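Local atomic coordinates of hypothetical protein CG14615-PA (Drosophila melanogaster, PDB entry 1SQH), a protein that is of unknown function but probably acts as an N-acyltransferase that may use glycine as acceptor. Residues 20-25 / 76-82; 157-163 / 261-267; 168-174 / 246-251. All coordinates share one frame; numbering follows the deposited sequence.

Interaction 1 (20-25 / 76-82); sequences ELLDLY and FRTWGTY
Tyr25 reaches the 76-82 segment with its phenol, the OH donating to Gly80 O at 2.6 Å. The donor stands above the carbonyl plane, 37° out of it, while the oxygen itself lies at the edge of the tyrosine ring. Leu21 divides its methyls between two aromatic residues: CD1 rests 3.9 Å from Phe76 CD1, and CD2 lies 3.8 Å from Tyr82 CB. With CG anti to the backbone N (chi1 -174°), its branches are swung across to both. Leu24 CD1 presses mainly on the main chain, 3.4 Å from Arg77 CA, and also borders the Phe76 ring. Glu20 CB meets the edge of the Phe76 ring, 3.7 Å from CZ. Farther out, Glu20 OE2 and Arg77 NH1 form a salt bridge at the guanidinium edge, weak as a hydrogen bond because the N-H...O angle is just 124°. These contacts dock helix 15-29 on the short helix 76-79 and the turn leading into strand 82-87 of the mixed sheet, consistent with an acetyltransferase-like domain. Gly80 leaves the helical conformation with positive phi, and a CB at this position would crowd Tyr25 CE1. One face of the Phe76 ring carries Arg77 CG. In the second shell, Trp98 meets Tyr25 edge-to-face, Asn75 OD1 accepts from Arg77 NE, and Ser94 and His35 hold the Tyr82 hydroxyl.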
loop_
_atom_site.group_PDB
_atom_site.type_symbol
_atom_site.label_atom_id
_atom_site.label_comp_id
_atom_site.label_asym_id
_atom_site.label_seq_id
_atom_site.Cartn_x
_atom_site.Cartn_y
_atom_site.Cartn_z
ATOM N N GLU A 20 11.469 -8.001 -14.370
ATOM C CA GLU A 20 10.820 -8.107 -15.677
ATOM C C GLU A 20 9.325 -7.874 -15.508
ATOM O O GLU A 20 8.686 -7.240 -16.339
ATOM C CB GLU A 20 11.034 -9.492 -16.289
ATOM C CG GLU A 20 12.398 -9.718 -16.900
ATOM C CD GLU A 20 12.486 -11.068 -17.592
ATOM O OE1 GLU A 20 13.093 -12.001 -17.012
ATOM O OE2 GLU A 20 11.941 -11.199 -18.714
ATOM N N LEU A 21 8.769 -8.415 -14.429
ATOM C CA LEU A 21 7.347 -8.251 -14.153
ATOM C C LEU A 21 7.034 -6.759 -14.022
ATOM O O LEU A 21 6.004 -6.281 -14.505
ATOM C CB LEU A 21 6.985 -8.966 -12.859
ATOM C CG LEU A 21 5.501 -9.003 -12.494
ATOM C CD1 LEU A 21 4.693 -9.722 -13.590
ATOM C CD2 LEU A 21 5.357 -9.706 -11.148
ATOM N N LEU A 22 7.936 -6.041 -13.356
ATOM C CA LEU A 22 7.802 -4.605 -13.144
ATOM C C LEU A 22 7.769 -3.829 -14.469
ATOM O O LEU A 22 6.920 -2.955 -14.651
ATOM C CB LEU A 22 8.961 -4.101 -12.278
ATOM C CG LEU A 22 9.175 -2.585 -12.137
ATOM C CD1 LEU A 22 7.969 -1.927 -11.486
ATOM C CD2 LEU A 22 10.413 -2.335 -11.285
ATOM N N ASP A 23 8.682 -4.137 -15.392
ATOM C CA ASP A 23 8.690 -3.416 -16.666
ATOM C C ASP A 23 7.531 -3.823 -17.570
ATOM O O ASP A 23 7.084 -3.041 -18.410
ATOM C CB ASP A 23 10.002 -3.619 -17.415
ATOM C CG ASP A 23 10.095 -2.735 -18.644
ATOM O OD1 ASP A 23 10.158 -1.498 -18.480
ATOM O OD2 ASP A 23 10.083 -3.269 -19.775
ATOM N N LEU A 24 7.052 -5.052 -17.409
ATOM C CA LEU A 24 5.925 -5.509 -18.207
ATOM C C LEU A 24 4.726 -4.647 -17.881
ATOM O O LEU A 24 4.006 -4.201 -18.775
ATOM C CB LEU A 24 5.565 -6.948 -17.888
ATOM C CG LEU A 24 6.308 -8.064 -18.589
ATOM C CD1 LEU A 24 5.661 -9.378 -18.158
ATOM C CD2 LEU A 24 6.229 -7.887 -20.102
ATOM N N TYR A 25 4.496 -4.430 -16.592
ATOM C CA TYR A 25 3.374 -3.604 -16.203
ATOM C C TYR A 25 3.653 -2.171 -16.616
ATOM O O TYR A 25 2.749 -1.466 -17.072
ATOM C CB TYR A 25 3.100 -3.709 -14.699
ATOM C CG TYR A 25 2.232 -4.901 -14.343
ATOM C CD1 TYR A 25 2.752 -6.197 -14.322
ATOM C CD2 TYR A 25 0.871 -4.741 -14.101
ATOM C CE1 TYR A 25 1.927 -7.308 -14.074
ATOM C CE2 TYR A 25 0.045 -5.835 -13.854
ATOM C CZ TYR A 25 0.571 -7.115 -13.844
ATOM O OH TYR A 25 -0.267 -8.197 -13.630
ATOM N N PHE A 76 4.885 -15.850 -16.980
ATOM C CA PHE A 76 4.423 -14.634 -16.340
ATOM C C PHE A 76 4.416 -13.432 -17.275
ATOM O O PHE A 76 3.789 -12.417 -16.979
ATOM C CB PHE A 76 5.249 -14.338 -15.073
ATOM C CG PHE A 76 6.616 -13.752 -15.333
ATOM C CD1 PHE A 76 6.778 -12.377 -15.519
ATOM C CD2 PHE A 76 7.747 -14.565 -15.342
ATOM C CE1 PHE A 76 8.051 -11.821 -15.703
ATOM C CE2 PHE A 76 9.023 -14.019 -15.526
ATOM C CZ PHE A 76 9.175 -12.643 -15.705
ATOM N N ARG A 77 5.095 -13.555 -18.411
ATOM C CA ARG A 77 5.166 -12.464 -19.382
ATOM C C ARG A 77 3.961 -12.311 -20.313
ATOM O O ARG A 77 3.609 -11.195 -20.692
ATOM C CB ARG A 77 6.418 -12.610 -20.248
ATOM C CG ARG A 77 7.725 -12.407 -19.515
ATOM C CD ARG A 77 8.869 -13.090 -20.265
ATOM N NE ARG A 77 9.206 -14.369 -19.650
ATOM C CZ ARG A 77 10.199 -14.534 -18.780
ATOM N NH1 ARG A 77 10.962 -13.504 -18.436
ATOM N NH2 ARG A 77 10.406 -15.722 -18.223
ATOM N N THR A 78 3.324 -13.411 -20.688
ATOM C CA THR A 78 2.202 -13.311 -21.610
ATOM C C THR A 78 0.985 -12.578 -21.047
ATOM O O THR A 78 0.365 -11.783 -21.754
ATOM C CB THR A 78 1.747 -14.706 -22.104
ATOM O OG1 THR A 78 0.797 -15.252 -21.185
ATOM C CG2 THR A 78 2.930 -15.646 -22.192
ATOM N N TRP A 79 0.643 -12.824 -19.785
ATOM C CA TRP A 79 -0.532 -12.176 -19.183
ATOM C C TRP A 79 -0.225 -11.388 -17.911
ATOM O O TRP A 79 -1.143 -10.866 -17.269
ATOM C CB TRP A 79 -1.607 -13.221 -18.839
ATOM C CG TRP A 79 -2.010 -14.130 -19.970
ATOM C CD1 TRP A 79 -1.991 -15.496 -19.969
ATOM C CD2 TRP A 79 -2.537 -13.738 -21.243
ATOM N NE1 TRP A 79 -2.476 -15.978 -21.160
ATOM C CE2 TRP A 79 -2.818 -14.922 -21.960
ATOM C CE3 TRP A 79 -2.800 -12.501 -21.846
ATOM C CZ2 TRP A 79 -3.350 -14.904 -23.257
ATOM C CZ3 TRP A 79 -3.331 -12.484 -23.140
ATOM C CH2 TRP A 79 -3.598 -13.680 -23.828
ATOM N N GLY A 80 1.054 -11.325 -17.548
ATOM C CA GLY A 80 1.460 -10.617 -16.343
ATOM C C GLY A 80 0.884 -11.234 -15.076
ATOM O O GLY A 80 0.801 -10.580 -14.036
ATOM N N THR A 81 0.502 -12.503 -15.163
ATOM C CA THR A 81 -0.101 -13.212 -14.034
ATOM C C THR A 81 0.837 -13.329 -12.832
ATOM O O THR A 81 1.924 -13.906 -12.923
ATOM C CB THR A 81 -0.579 -14.633 -14.470
ATOM O OG1 THR A 81 -1.488 -14.508 -15.572
ATOM C CG2 THR A 81 -1.301 -15.338 -13.335
ATOM N N TYR A 82 0.416 -12.778 -11.698
ATOM C CA TYR A 82 1.245 -12.848 -10.513
ATOM C C TYR A 82 0.421 -12.857 -9.236
ATOM O O TYR A 82 -0.753 -12.478 -9.208
ATOM C CB TYR A 82 2.223 -11.667 -10.481
ATOM C CG TYR A 82 1.703 -10.458 -9.741
ATOM C CD1 TYR A 82 2.020 -10.247 -8.399
ATOM C CD2 TYR A 82 0.869 -9.540 -10.371
ATOM C CE1 TYR A 82 1.520 -9.150 -7.702
ATOM C CE2 TYR A 82 0.362 -8.433 -9.680
ATOM C CZ TYR A 82 0.694 -8.246 -8.347
ATOM O OH TYR A 82 0.200 -7.147 -7.674
#

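Interaction 2 (157-163 / 261-267); sequences LSHEDAF and ARGEEIT
The imidazole of His159 carries Glu265 CG over one face, 4.1 Å from the ring centroid in a CH-pi contact, and turns its edge toward three backbone oxygens, those of Ala261, Glu264 and Ile266. NE2 donates to Ala261 O at 2.6 Å; it sits in the carbonyl plane on a lone pair, although the oxygen is tilted 28° out of the imidazole plane. The same nitrogen makes a weak bond to Glu264 O at 3.0 Å. The second flat pair is Phe163 and Arg262: the guanidinium stacks on the phenyl face with planes 16° apart, an off-centre cation-pi arrangement with Arg262 CZ 4.5 Å from the ring centroid. Arg262 CG lies over the ring as well. At its edge, the guanidinium grips Phe163 O side-on, NE at 2.8 Å and NH2 at 3.0 Å, so one carbonyl fixes the rotation of the stacked group. The contact joins the short helix 159-163, which follows strand 147-157, to the C-terminal part of helix 248-263 and the connection into strand 268-273; Leu157 and Leu268 pair through their backbones, neighbouring strands in an acetyltransferase-like sheet. His159 reaches in because CG stands anti to its own N (chi1 180°). With an alanine here, Ala261 O and Glu264 O would probably lose the donor they share, and Glu265 CG the ring beneath it. Between the helices, Ala162 CB and Ala261 CB come within 3.5 Å, a close approach for two methyls. Water 1 bridges the segments, accepting from His159 N and donating to Thr267 OG1 at 2.8 Å; that hydroxyl also bonds Ile31 O. Ser158 N-caps the short helix, its OG accepting from Asp161 N.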
loop_
_atom_site.group_PDB
_atom_site.type_symbol
_atom_site.label_atom_id
_atom_site.label_comp_id
_atom_site.label_asym_id
_atom_site.label_seq_id
_atom_site.Cartn_x
_atom_site.Cartn_y
_atom_site.Cartn_z
ATOM N N LEU A 157 -2.192 11.477 -8.855
ATOM C CA LEU A 157 -1.681 12.811 -9.164
ATOM C C LEU A 157 -0.383 12.614 -9.938
ATOM O O LEU A 157 0.523 11.913 -9.469
ATOM C CB LEU A 157 -1.409 13.591 -7.879
ATOM C CG LEU A 157 -0.855 15.012 -8.041
ATOM C CD1 LEU A 157 -1.939 15.970 -8.541
ATOM C CD2 LEU A 157 -0.329 15.466 -6.679
ATOM N N SER A 158 -0.296 13.216 -11.124
ATOM C CA SER A 158 0.898 13.063 -11.949
ATOM C C SER A 158 2.152 13.539 -11.222
ATOM O O SER A 158 2.090 14.326 -10.279
ATOM C CB SER A 158 0.740 13.818 -13.273
ATOM O OG SER A 158 0.801 15.224 -13.078
ATOM N N HIS A 159 3.296 13.038 -11.656
ATOM C CA HIS A 159 4.542 13.430 -11.037
ATOM C C HIS A 159 4.774 14.923 -11.285
ATOM O O HIS A 159 5.092 15.667 -10.351
ATOM C CB HIS A 159 5.697 12.586 -11.592
ATOM C CG HIS A 159 7.024 12.940 -11.008
ATOM N ND1 HIS A 159 7.915 13.780 -11.642
ATOM C CD2 HIS A 159 7.595 12.608 -9.828
ATOM C CE1 HIS A 159 8.978 13.946 -10.877
ATOM N NE2 HIS A 159 8.807 13.245 -9.770
ATOM N N GLU A 160 4.595 15.360 -12.534
ATOM C CA GLU A 160 4.773 16.768 -12.887
ATOM C C GLU A 160 3.942 17.651 -11.957
ATOM O O GLU A 160 4.432 18.647 -11.417
ATOM C CB GLU A 160 4.335 17.045 -14.330
ATOM C CG GLU A 160 4.910 16.127 -15.382
ATOM C CD GLU A 160 4.014 14.922 -15.651
ATOM O OE1 GLU A 160 3.797 14.129 -14.710
ATOM O OE2 GLU A 160 3.522 14.782 -16.799
ATOM N N ASP A 161 2.675 17.293 -11.770
ATOM C CA ASP A 161 1.828 18.088 -10.897
ATOM C C ASP A 161 2.343 18.067 -9.473
ATOM O O ASP A 161 2.414 19.110 -8.828
ATOM C CB ASP A 161 0.380 17.600 -10.937
ATOM C CG ASP A 161 -0.337 18.042 -12.197
ATOM O OD1 ASP A 161 0.094 19.062 -12.795
ATOM O OD2 ASP A 161 -1.334 17.385 -12.579
ATOM N N ALA A 162 2.707 16.884 -8.986
ATOM C CA ALA A 162 3.227 16.757 -7.635
ATOM C C ALA A 162 4.534 17.540 -7.495
ATOM O O ALA A 162 4.760 18.223 -6.494
ATOM C CB ALA A 162 3.458 15.285 -7.295
ATOM N N PHE A 163 5.381 17.453 -8.514
ATOM C CA PHE A 163 6.676 18.138 -8.510
ATOM C C PHE A 163 6.554 19.653 -8.383
ATOM O O PHE A 163 7.314 20.281 -7.643
ATOM C CB PHE A 163 7.450 17.799 -9.790
ATOM C CG PHE A 163 8.866 18.321 -9.808
ATOM C CD1 PHE A 163 9.134 19.657 -10.090
ATOM C CD2 PHE A 163 9.936 17.468 -9.533
ATOM C CE1 PHE A 163 10.448 20.135 -10.099
ATOM C CE2 PHE A 163 11.250 17.937 -9.540
ATOM C CZ PHE A 163 11.507 19.272 -9.824
ATOM N N ALA A 261 7.707 13.546 -4.853
ATOM C CA ALA A 261 7.939 13.813 -6.271
ATOM C C ALA A 261 9.306 14.416 -6.569
ATOM O O ALA A 261 9.874 14.185 -7.634
ATOM C CB ALA A 261 6.838 14.725 -6.820
ATOM N N ARG A 262 9.849 15.176 -5.631
ATOM C CA ARG A 262 11.141 15.783 -5.891
ATOM C C ARG A 262 12.299 14.891 -5.473
ATOM O O ARG A 262 13.451 15.171 -5.785
ATOM C CB ARG A 262 11.228 17.141 -5.202
ATOM C CG ARG A 262 10.175 18.103 -5.703
ATOM C CD ARG A 262 10.703 19.510 -5.707
ATOM N NE ARG A 262 9.757 20.461 -6.287
ATOM C CZ ARG A 262 10.040 21.745 -6.490
ATOM N NH1 ARG A 262 11.237 22.221 -6.158
ATOM N NH2 ARG A 262 9.132 22.552 -7.018
ATOM N N GLY A 263 11.982 13.807 -4.777
ATOM C CA GLY A 263 13.014 12.890 -4.341
ATOM C C GLY A 263 13.055 11.670 -5.237
ATOM O O GLY A 263 14.044 10.945 -5.266
ATOM N N GLU A 264 11.977 11.423 -5.972
ATOM C CA GLU A 264 11.955 10.272 -6.859
ATOM C C GLU A 264 10.917 10.495 -7.938
ATOM O O GLU A 264 9.972 11.282 -7.767
ATOM C CB GLU A 264 11.659 8.978 -6.070
ATOM C CG GLU A 264 10.205 8.813 -5.601
ATOM C CD GLU A 264 10.034 7.716 -4.544
ATOM O OE1 GLU A 264 9.946 8.045 -3.338
ATOM O OE2 GLU A 264 9.994 6.526 -4.920
ATOM N N GLU A 265 11.092 9.810 -9.061
ATOM C CA GLU A 265 10.157 9.962 -10.150
ATOM C C GLU A 265 9.062 8.902 -10.200
ATOM O O GLU A 265 9.269 7.812 -10.709
ATOM C CB GLU A 265 10.881 9.981 -11.494
ATOM C CG GLU A 265 9.933 10.297 -12.653
ATOM C CD GLU A 265 10.604 10.253 -14.017
ATOM O OE1 GLU A 265 10.999 9.148 -14.453
ATOM O OE2 GLU A 265 10.733 11.325 -14.654
ATOM N N ILE A 266 7.906 9.226 -9.643
ATOM C CA ILE A 266 6.758 8.337 -9.704
ATOM C C ILE A 266 5.484 9.135 -9.552
ATOM O O ILE A 266 5.488 10.281 -9.105
ATOM C CB ILE A 266 6.750 7.229 -8.618
ATOM C CG1 ILE A 266 7.382 7.741 -7.334
ATOM C CG2 ILE A 266 7.382 5.964 -9.158
ATOM C CD1 ILE A 266 6.542 8.744 -6.601
ATOM N N THR A 267 4.391 8.515 -9.961
ATOM C CA THR A 267 3.077 9.115 -9.853
ATOM C C THR A 267 2.734 9.101 -8.368
ATOM O O THR A 267 2.998 8.113 -7.682
ATOM C CB THR A 267 2.054 8.246 -10.571
ATOM O OG1 THR A 267 2.588 7.861 -11.841
ATOM C CG2 THR A 267 0.743 8.987 -10.748
HETATM O O HOH W 1 2.960 10.397 -12.945
HETATM O O HOH W 2 8.183 13.675 -14.496
#

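Interaction 3 (168-174 / 246-251); sequences PDLPSEF and RGLGGL
Charge pairs Glu173 with Arg246: OE2 lies 3.1 Å from NH1, at the edge of the guanidinium and near its plane, in a salt bridge whose carboxylate and guanidinium planes are 62° apart. A bend at chi2 (86°) in Glu173 and an extended Arg246 chain bring the two charges together. Aromatic contacts centre on Phe174. Leu248 CD1 sits over one ring face in a CH-pi contact, 4.2 Å from the centroid, and Glu173 CB lies on the opposite face; Arg246 CD comes to the ring edge, 3.7 Å from Phe174 CZ. Apolar packing makes up the rest. Leu248 CD2 meets Leu170 CD1 at 4.0 Å, and Leu251 CD1 lies against the 168-170 backbone, 3.6 Å from Asp169 O, with Pro168 CB beside Leu251 CG. Ile214 of strand 211-216 touches Leu170, Phe174 and Leu248. No hydrogen bond crosses between the two segments, and the beta turn from Pro171 to Phe174 leads into strand 174-177. Gly247, with positive phi at the N-cap of helix 248-263, opens a Gly-Leu-Gly-Gly run resembling the glycine-rich loop that in GNAT acetyltransferases holds the acyl-CoA pyrophosphate.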
loop_
_atom_site.group_PDB
_atom_site.type_symbol
_atom_site.label_atom_id
_atom_site.label_comp_id
_atom_site.label_asym_id
_atom_site.label_seq_id
_atom_site.Cartn_x
_atom_site.Cartn_y
_atom_site.Cartn_z
ATOM N N PRO A 168 0.809 24.822 1.456
ATOM C CA PRO A 168 0.324 25.802 2.432
ATOM C C PRO A 168 1.351 26.197 3.483
ATOM O O PRO A 168 2.372 25.526 3.652
ATOM C CB PRO A 168 -0.879 25.100 3.051
ATOM C CG PRO A 168 -1.375 24.239 1.934
ATOM C CD PRO A 168 -0.094 23.661 1.406
ATOM N N ASP A 169 1.074 27.296 4.179
ATOM C CA ASP A 169 1.957 27.775 5.232
ATOM C C ASP A 169 1.554 27.180 6.565
ATOM O O ASP A 169 0.366 27.076 6.883
ATOM C CB ASP A 169 1.913 29.297 5.320
ATOM C CG ASP A 169 2.928 29.951 4.421
ATOM O OD1 ASP A 169 2.971 29.590 3.224
ATOM O OD2 ASP A 169 3.679 30.826 4.908
ATOM N N LEU A 170 2.558 26.799 7.345
ATOM C CA LEU A 170 2.351 26.201 8.657
ATOM C C LEU A 170 2.190 27.247 9.763
ATOM O O LEU A 170 3.056 28.101 9.955
ATOM C CB LEU A 170 3.545 25.301 8.981
ATOM C CG LEU A 170 3.542 24.569 10.317
ATOM C CD1 LEU A 170 2.516 23.431 10.287
ATOM C CD2 LEU A 170 4.937 24.030 10.591
ATOM N N PRO A 171 1.076 27.193 10.504
ATOM C CA PRO A 171 0.809 28.133 11.599
ATOM C C PRO A 171 1.899 28.128 12.685
ATOM O O PRO A 171 2.413 27.066 13.055
ATOM C CB PRO A 171 -0.538 27.655 12.132
ATOM C CG PRO A 171 -1.217 27.182 10.906
ATOM C CD PRO A 171 -0.119 26.379 10.227
ATOM N N SER A 172 2.234 29.318 13.188
ATOM C CA SER A 172 3.258 29.498 14.221
ATOM C C SER A 172 3.170 28.485 15.354
ATOM O O SER A 172 4.195 28.046 15.886
ATOM C CB SER A 172 3.167 30.908 14.816
ATOM O OG SER A 172 3.504 31.900 13.860
ATOM N N GLU A 173 1.949 28.115 15.725
ATOM C CA GLU A 173 1.754 27.162 16.810
ATOM C C GLU A 173 2.434 25.819 16.545
ATOM O O GLU A 173 2.708 25.064 17.483
ATOM C CB GLU A 173 0.260 26.905 17.049
ATOM C CG GLU A 173 -0.630 28.146 17.177
ATOM C CD GLU A 173 -1.107 28.676 15.828
ATOM O OE1 GLU A 173 -0.340 29.407 15.159
ATOM O OE2 GLU A 173 -2.255 28.346 15.435
ATOM N N PHE A 174 2.728 25.527 15.278
ATOM C CA PHE A 174 3.327 24.244 14.919
ATOM C C PHE A 174 4.671 24.229 14.195
ATOM O O PHE A 174 5.119 25.235 13.644
ATOM C CB PHE A 174 2.329 23.469 14.073
ATOM C CG PHE A 174 0.964 23.401 14.672
ATOM C CD1 PHE A 174 0.689 22.512 15.707
ATOM C CD2 PHE A 174 -0.051 24.230 14.203
ATOM C CE1 PHE A 174 -0.581 22.444 16.271
ATOM C CE2 PHE A 174 -1.327 24.178 14.755
ATOM C CZ PHE A 174 -1.595 23.283 15.794
ATOM N N ARG A 246 -7.499 23.240 11.142
ATOM C CA ARG A 246 -6.433 24.225 11.159
ATOM C C ARG A 246 -5.708 24.136 9.811
ATOM O O ARG A 246 -4.644 24.726 9.610
ATOM C CB ARG A 246 -5.480 23.947 12.322
ATOM C CG ARG A 246 -6.092 24.227 13.687
ATOM C CD ARG A 246 -5.161 23.797 14.806
ATOM N NE ARG A 246 -5.619 24.234 16.121
ATOM C CZ ARG A 246 -5.283 25.397 16.668
ATOM N NH1 ARG A 246 -4.483 26.236 16.011
ATOM N NH2 ARG A 246 -5.739 25.724 17.874
ATOM N N GLY A 247 -6.315 23.385 8.892
ATOM C CA GLY A 247 -5.755 23.194 7.562
ATOM C C GLY A 247 -4.514 22.310 7.522
ATOM O O GLY A 247 -3.813 22.266 6.513
ATOM N N LEU A 248 -4.242 21.594 8.611
ATOM C CA LEU A 248 -3.063 20.735 8.676
ATOM C C LEU A 248 -3.181 19.494 7.790
ATOM O O LEU A 248 -2.199 19.038 7.206
ATOM C CB LEU A 248 -2.801 20.318 10.131
ATOM C CG LEU A 248 -2.493 21.451 11.122
ATOM C CD1 LEU A 248 -2.349 20.881 12.528
ATOM C CD2 LEU A 248 -1.207 22.177 10.707
ATOM N N GLY A 249 -4.386 18.948 7.691
ATOM C CA GLY A 249 -4.581 17.766 6.874
ATOM C C GLY A 249 -4.174 18.012 5.439
ATOM O O GLY A 249 -3.458 17.205 4.843
ATOM N N GLY A 250 -4.628 19.132 4.887
ATOM C CA GLY A 250 -4.294 19.469 3.518
ATOM C C GLY A 250 -2.828 19.848 3.383
ATOM O O GLY A 250 -2.212 19.637 2.334
ATOM N N LEU A 251 -2.265 20.408 4.449
ATOM C CA LEU A 251 -0.865 20.812 4.431
ATOM C C LEU A 251 0.027 19.574 4.350
ATOM O O LEU A 251 0.949 19.519 3.531
ATOM C CB LEU A 251 -0.532 21.640 5.684
ATOM C CG LEU A 251 0.835 22.332 5.679
ATOM C CD1 LEU A 251 0.795 23.555 6.571
ATOM C CD2 LEU A 251 1.904 21.368 6.132
#

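Interaction 1 is the most buried of the three and joins elements of the N-terminal region; it does not touch the others, its nearest atoms lying about 8 Å from interaction 2. Interactions 2 and 3 both use helix 248-263, one at its C-terminal part and the other at its start, with centres about 22 Å apart. Interactions 1 and 3 lie on opposite sides of the chain centre. Both have a salt bridge at their rim, but interaction 1 adds a phenol-to-carbonyl bond to its aromatic and leucine packing, whereas interaction 3 has no hydrogen bond between its segments. Interaction 2 relies on side chains gripping backbone oxygens, on water and on a guanidinium stacked on a phenyl ring.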